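Local coordinates for protein 2',5'-phosphodiesterase 12 (Homo sapiens, PDB 4Z0V) that belongs to the endonuclease/exonuclease/phosphatase family, carries an additional N-terminal domain, and holds a magnesium ion in the crystal, at residues Val322-Cys325 with Gly326-Ser330; Asn329-Pro332 with Ser333-Met336; His388-Leu391 with Asp392-Phe395. All blocks are in the same frame, centred on the assembly; numbering follows the deposited sequence.

Contact 1 of 3, residues Val322-Cys325 with Gly326-Ser330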
# COMPACT_ATOMS: atom_id res chain seq x y z
N VAL A 322 -4.28 8.85 -15.54
CA VAL A 322 -3.92 8.86 -14.12
C VAL A 322 -4.73 7.90 -13.27
O VAL A 322 -5.92 7.70 -13.48
CB VAL A 322 -4.13 10.34 -13.59
CG1 VAL A 322 -3.96 10.42 -12.06
CG2 VAL A 322 -3.18 11.33 -14.29
N ILE A 323 -4.05 7.32 -12.27
CA ILE A 323 -4.64 6.56 -11.17
C ILE A 323 -4.16 7.30 -9.94
O ILE A 323 -2.96 7.53 -9.83
CB ILE A 323 -4.29 5.05 -11.11
CG1 ILE A 323 -4.87 4.29 -12.32
CG2 ILE A 323 -4.80 4.42 -9.78
CD1 ILE A 323 -4.23 2.91 -12.50
N PHE A 324 -5.07 7.71 -9.07
CA PHE A 324 -4.66 8.42 -7.85
C PHE A 324 -5.25 7.71 -6.63
O PHE A 324 -6.45 7.81 -6.33
CB PHE A 324 -5.10 9.90 -7.92
CG PHE A 324 -4.59 10.87 -6.87
CD1 PHE A 324 -3.74 10.44 -5.85
CD2 PHE A 324 -4.96 12.21 -6.91
CE1 PHE A 324 -3.24 11.36 -4.91
CE2 PHE A 324 -4.47 13.11 -5.96
CZ PHE A 324 -3.62 12.68 -4.95
N CYS A 325 -4.39 6.95 -5.94
CA CYS A 325 -4.73 6.21 -4.73
C CYS A 325 -4.42 7.03 -3.52
O CYS A 325 -3.53 7.87 -3.56
CB CYS A 325 -3.93 4.91 -4.69
SG CYS A 325 -4.34 3.73 -6.00
N GLY A 326 -4.98 6.65 -2.39
CA GLY A 326 -4.54 7.29 -1.16
C GLY A 326 -5.46 7.19 0.02
O GLY A 326 -6.60 6.73 -0.11
N ASP A 327 -4.91 7.53 1.18
CA ASP A 327 -5.73 7.72 2.37
C ASP A 327 -5.92 9.23 2.40
O ASP A 327 -4.98 9.97 2.69
CB ASP A 327 -5.04 7.16 3.60
CG ASP A 327 -5.79 7.45 4.87
OD1 ASP A 327 -6.77 8.24 4.83
OD2 ASP A 327 -5.39 6.91 5.92
N PHE A 328 -7.07 9.69 1.95
CA PHE A 328 -7.32 11.11 1.81
C PHE A 328 -7.86 11.73 3.09
O PHE A 328 -8.05 12.94 3.12
CB PHE A 328 -8.29 11.35 0.65
CG PHE A 328 -7.67 10.94 -0.67
CD1 PHE A 328 -7.80 9.63 -1.13
CD2 PHE A 328 -6.93 11.84 -1.43
CE1 PHE A 328 -7.21 9.24 -2.35
CE2 PHE A 328 -6.30 11.42 -2.61
CZ PHE A 328 -6.46 10.13 -3.06
N ASN A 329 -8.11 10.92 4.14
CA ASN A 329 -8.67 11.41 5.43
C ASN A 329 -9.88 12.34 5.19
O ASN A 329 -10.07 13.32 5.92
CB ASN A 329 -7.56 12.13 6.22
CG ASN A 329 -6.74 11.16 7.03
OD1 ASN A 329 -7.29 10.42 7.85
ND2 ASN A 329 -5.41 11.19 6.90
N SER A 330 -10.68 12.01 4.15
CA SER A 330 -11.86 12.80 3.74
C SER A 330 -12.99 11.90 3.39
O SER A 330 -12.86 11.05 2.50
CB SER A 330 -11.54 13.67 2.52
OG SER A 330 -10.31 14.35 2.63

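Contact 2 of 3, residues Asn329-Pro332 with Ser333-Met336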
# COMPACT_ATOMS: atom_id res chain seq x y z
N ASN A 329 -8.11 10.92 4.14
CA ASN A 329 -8.67 11.41 5.43
C ASN A 329 -9.88 12.34 5.19
O ASN A 329 -10.07 13.32 5.92
CB ASN A 329 -7.56 12.13 6.22
CG ASN A 329 -6.74 11.16 7.03
OD1 ASN A 329 -7.29 10.42 7.85
ND2 ASN A 329 -5.41 11.19 6.90
N SER A 330 -10.68 12.01 4.15
CA SER A 330 -11.86 12.80 3.74
C SER A 330 -12.99 11.90 3.39
O SER A 330 -12.86 11.05 2.50
CB SER A 330 -11.54 13.67 2.52
OG SER A 330 -10.31 14.35 2.63
N THR A 331 -14.15 12.13 4.02
CA THR A 331 -15.32 11.33 3.69
C THR A 331 -16.02 11.89 2.43
O THR A 331 -15.72 13.01 2.04
CB THR A 331 -16.29 11.26 4.87
OG1 THR A 331 -16.90 12.55 5.04
CG2 THR A 331 -15.64 10.72 6.15
N PRO A 332 -16.98 11.16 1.82
CA PRO A 332 -17.62 11.68 0.58
C PRO A 332 -18.47 12.95 0.74
O PRO A 332 -18.82 13.56 -0.26
CB PRO A 332 -18.49 10.51 0.10
CG PRO A 332 -17.84 9.28 0.74
CD PRO A 332 -17.42 9.77 2.08
N SER A 333 -18.76 13.38 1.97
CA SER A 333 -19.57 14.59 2.16
C SER A 333 -18.71 15.86 2.22
O SER A 333 -19.26 16.95 2.31
CB SER A 333 -20.41 14.47 3.43
OG SER A 333 -19.59 14.26 4.56
N THR A 334 -17.37 15.73 2.14
CA THR A 334 -16.46 16.86 2.31
C THR A 334 -16.28 17.72 1.06
O THR A 334 -16.57 17.29 -0.07
CB THR A 334 -15.08 16.39 2.76
OG1 THR A 334 -14.50 15.58 1.74
CG2 THR A 334 -15.13 15.61 4.08
N GLY A 335 -15.68 18.90 1.29
CA GLY A 335 -15.29 19.81 0.23
C GLY A 335 -14.22 19.16 -0.62
O GLY A 335 -14.25 19.27 -1.83
N MET A 336 -13.26 18.46 0.00
CA MET A 336 -12.20 17.83 -0.79
C MET A 336 -12.80 16.80 -1.75
O MET A 336 -12.48 16.83 -2.93
CB MET A 336 -11.10 17.21 0.09
CG MET A 336 -9.86 16.78 -0.74
SD MET A 336 -9.32 15.11 -0.32
CE MET A 336 -10.69 14.09 -1.00
O HOH W 1 -18.78 16.13 -1.13

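Contact 3 of 3, residues His388-Leu391 with Asp392-Phe395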
# COMPACT_ATOMS: atom_id res chain seq x y z
N HIS A 388 -15.80 5.60 12.55
CA HIS A 388 -15.76 4.89 11.28
C HIS A 388 -16.01 5.90 10.16
O HIS A 388 -16.68 6.92 10.37
CB HIS A 388 -16.68 3.66 11.18
CG HIS A 388 -18.14 3.99 11.14
ND1 HIS A 388 -18.90 3.97 12.28
CD2 HIS A 388 -18.92 4.32 10.09
CE1 HIS A 388 -20.13 4.27 11.90
NE2 HIS A 388 -20.19 4.51 10.59
N GLY A 389 -15.44 5.63 9.00
CA GLY A 389 -15.66 6.52 7.88
C GLY A 389 -14.98 6.02 6.63
O GLY A 389 -14.05 5.20 6.70
N CYS A 390 -15.47 6.48 5.50
CA CYS A 390 -14.86 6.16 4.21
C CYS A 390 -13.81 7.23 3.99
O CYS A 390 -14.18 8.38 3.75
CB CYS A 390 -15.90 6.17 3.10
SG CYS A 390 -15.19 6.04 1.45
N LEU A 391 -12.51 6.87 4.12
CA LEU A 391 -11.40 7.83 4.04
C LEU A 391 -10.48 7.59 2.86
O LEU A 391 -9.69 8.47 2.52
CB LEU A 391 -10.55 7.73 5.32
CG LEU A 391 -11.28 8.01 6.67
CD1 LEU A 391 -10.34 7.86 7.83
CD2 LEU A 391 -11.97 9.37 6.68
N ASP A 392 -10.54 6.38 2.30
CA ASP A 392 -9.63 5.89 1.23
C ASP A 392 -10.31 5.81 -0.10
O ASP A 392 -11.48 5.42 -0.17
CB ASP A 392 -9.11 4.49 1.60
CG ASP A 392 -8.43 4.47 2.96
OD1 ASP A 392 -7.23 4.82 3.02
OD2 ASP A 392 -9.12 4.20 3.97
N TYR A 393 -9.57 6.14 -1.17
CA TYR A 393 -10.14 6.08 -2.51
C TYR A 393 -9.14 5.64 -3.55
O TYR A 393 -7.94 5.86 -3.38
CB TYR A 393 -10.70 7.44 -2.94
CG TYR A 393 -11.70 8.04 -1.97
CD1 TYR A 393 -13.05 7.73 -2.05
CD2 TYR A 393 -11.29 8.92 -0.98
CE1 TYR A 393 -13.97 8.24 -1.13
CE2 TYR A 393 -12.19 9.43 -0.04
CZ TYR A 393 -13.54 9.10 -0.14
OH TYR A 393 -14.42 9.59 0.80
N ILE A 394 -9.63 5.04 -4.64
CA ILE A 394 -8.83 4.78 -5.84
C ILE A 394 -9.49 5.67 -6.88
O ILE A 394 -10.56 5.33 -7.35
CB ILE A 394 -8.77 3.30 -6.27
CG1 ILE A 394 -8.03 2.44 -5.19
CG2 ILE A 394 -8.06 3.17 -7.65
CD1 ILE A 394 -8.28 0.90 -5.36
N PHE A 395 -8.92 6.83 -7.16
CA PHE A 395 -9.52 7.74 -8.15
C PHE A 395 -8.97 7.41 -9.52
O PHE A 395 -7.75 7.32 -9.70
CB PHE A 395 -9.25 9.20 -7.80
CG PHE A 395 -9.98 9.70 -6.58
CD1 PHE A 395 -11.38 9.78 -6.56
CD2 PHE A 395 -9.28 10.16 -5.47
CE1 PHE A 395 -12.05 10.23 -5.42
CE2 PHE A 395 -9.96 10.66 -4.35
CZ PHE A 395 -11.34 10.71 -4.34

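Contact 1 of 3, residues Val322-Cys325 with Gly326-Ser330
Phe324 and Phe328 meet in a T-shaped (edge-to-face) stack where strand 322-327 runs out into the following turn. The edge of the Phe328 ring points at one face of Phe324, with CE2 of Phe328 3.8 Å from CZ of Phe324 and set toward the rim of that face. The ring planes stand at 73° to each other. Phe324 reaches this position because its CG lies anti to the backbone N (chi1 -170°). Phe328 CZ also packs 3.7 Å from Cys325 O, and Phe395 of the adjacent strand joins the cluster with a second edge-to-face pair to Phe328.

Polar contacts organise the turn beyond the rings. Asp327 OD1 accepts from Asn329 N at 3.1 Å, an Asx turn, while Asp327 OD2 is hydrogen-bonded to Asn132. Ser330 OG donates to Phe328 O at 2.7 Å, approaching from above the carbonyl plane.

The backbone angles of Gly326 (phi 161°) are of the kind that by themselves call for glycine. Gly326-Asp327-Phe328-Asn329 forms the GDFN sequence found in this family. Its chemistry is divided: the Phe328 ring packs between the sheet and helix 295-316, against Met302, whereas both carboxylate oxygens of Asp327 are engaged, which restricts the carboxylate's rotation. OD1 holds the turn at Asn329 N, and OD2 ties its start to strand 125-132 of the six-stranded sheet.

Contact 2 of 3, residues Asn329-Pro332 with Ser333-Met336
The flat group at the middle of this turn is the carbonyl of Thr331, which faces two donors from Thr334. Thr334 OG1 meets Thr331 O almost in line with the C=O bond, at 2.9 Å. Thr334 N comes instead from above the carbonyl plane, 47° out of it, and forms a fairly straight bond of 3.2 Å to Thr331 O. Next to this carbonyl, the puckered Pro332 ring packs on Cys390 and Tyr393 of strand 387-397.

The backbone bond closes a type I beta turn from Thr331 to Thr334, and Thr334 is the N-cap of helix 335-342. With its OG1 between the backbone N and the carbonyl carbon (chi1 64°), the Thr334 hydroxyl donates back to the turn and is also hydrogen-bonded to Tyr337 N in the first turn of the helix. One hydroxyl thus couples turn and helix start, while Gly335 N is taken up by Asp351. The methyl CG2 of Thr334 lies 3.7 Å from Thr331 OG1, the two threonine side chains crossing at about a right angle.

Met336 bends at chi2 and chi3 so that its SD rests 3.2 Å from Ser330 OG, a hydroxyl already bonded to Phe328 O. Met336 CE lies alongside, 3.6 Å from Ser330 CB. A water bridges the backbone, donating to Pro332 O and Thr334 O at 2.7 Å each.

Contact 3 of 3, residues His388-Leu391 with Asp392-Phe395
Cys390 and Tyr393 lie on the same side of strand 387-397 although they are three positions apart in sequence, a spacing that a regular strand would place on opposite faces. The interruption at Cys390-Leu391 makes this possible: Leu391 departs from extended geometry (psi -18°) before the strand resumes at Asp392. With SG anti to the backbone N (chi1 171°), Cys390 is carried toward the Tyr393 ring in a sulfur-aromatic contact, SG lying 4.4 Å from the ring centroid and 46° off the ring normal, so it approaches obliquely. Its nearest ring atom is Tyr393 CE1, 3.6 Å from SG.

The Tyr393 ring leans back along the chain, with CE2 3.7 Å from Leu391 O, and its hydroxyl is hydrogen-bonded to Ser330 O. At its root, Tyr393 CB sits 3.5 Å above one face of the Phe395 ring.

The Leu391 side chain is about 8 Å from the magnesium ion. Thr381 braces the interruption, its OG1 bonded to both Leu391 N and Asp392 OD2. That buried carboxylate oxygen is satisfied by two partners, Thr381 OG1 and His430 ND1, which restricts the rotation of the Asp392 carboxylate.

How the contacts relate
Contact 1 comes first along the chain, ending the beta-alpha-beta unit of strand 280-287, helix 295-316 and strand 322-327. Contact 2 overlaps it at Asn329 and Ser330 and carries the chain into helix 335-342; Phe328 CB packs against Met336 CE. Contact 3 follows in series, neither nested in the others nor crossing them, on the strand of hairpin 382-384/387-397. That strand returns antiparallel beside 322-327, pairing Phe324 N with Phe395 O, and so closes an excursion through helix 335-342. The bond from Tyr393 OH to Ser330 O, a residue of contacts 1 and 2, joins all three. They tie two neighbouring strands of the mixed sheet, the exit turn of strand 322-327 and the start of helix 335-342.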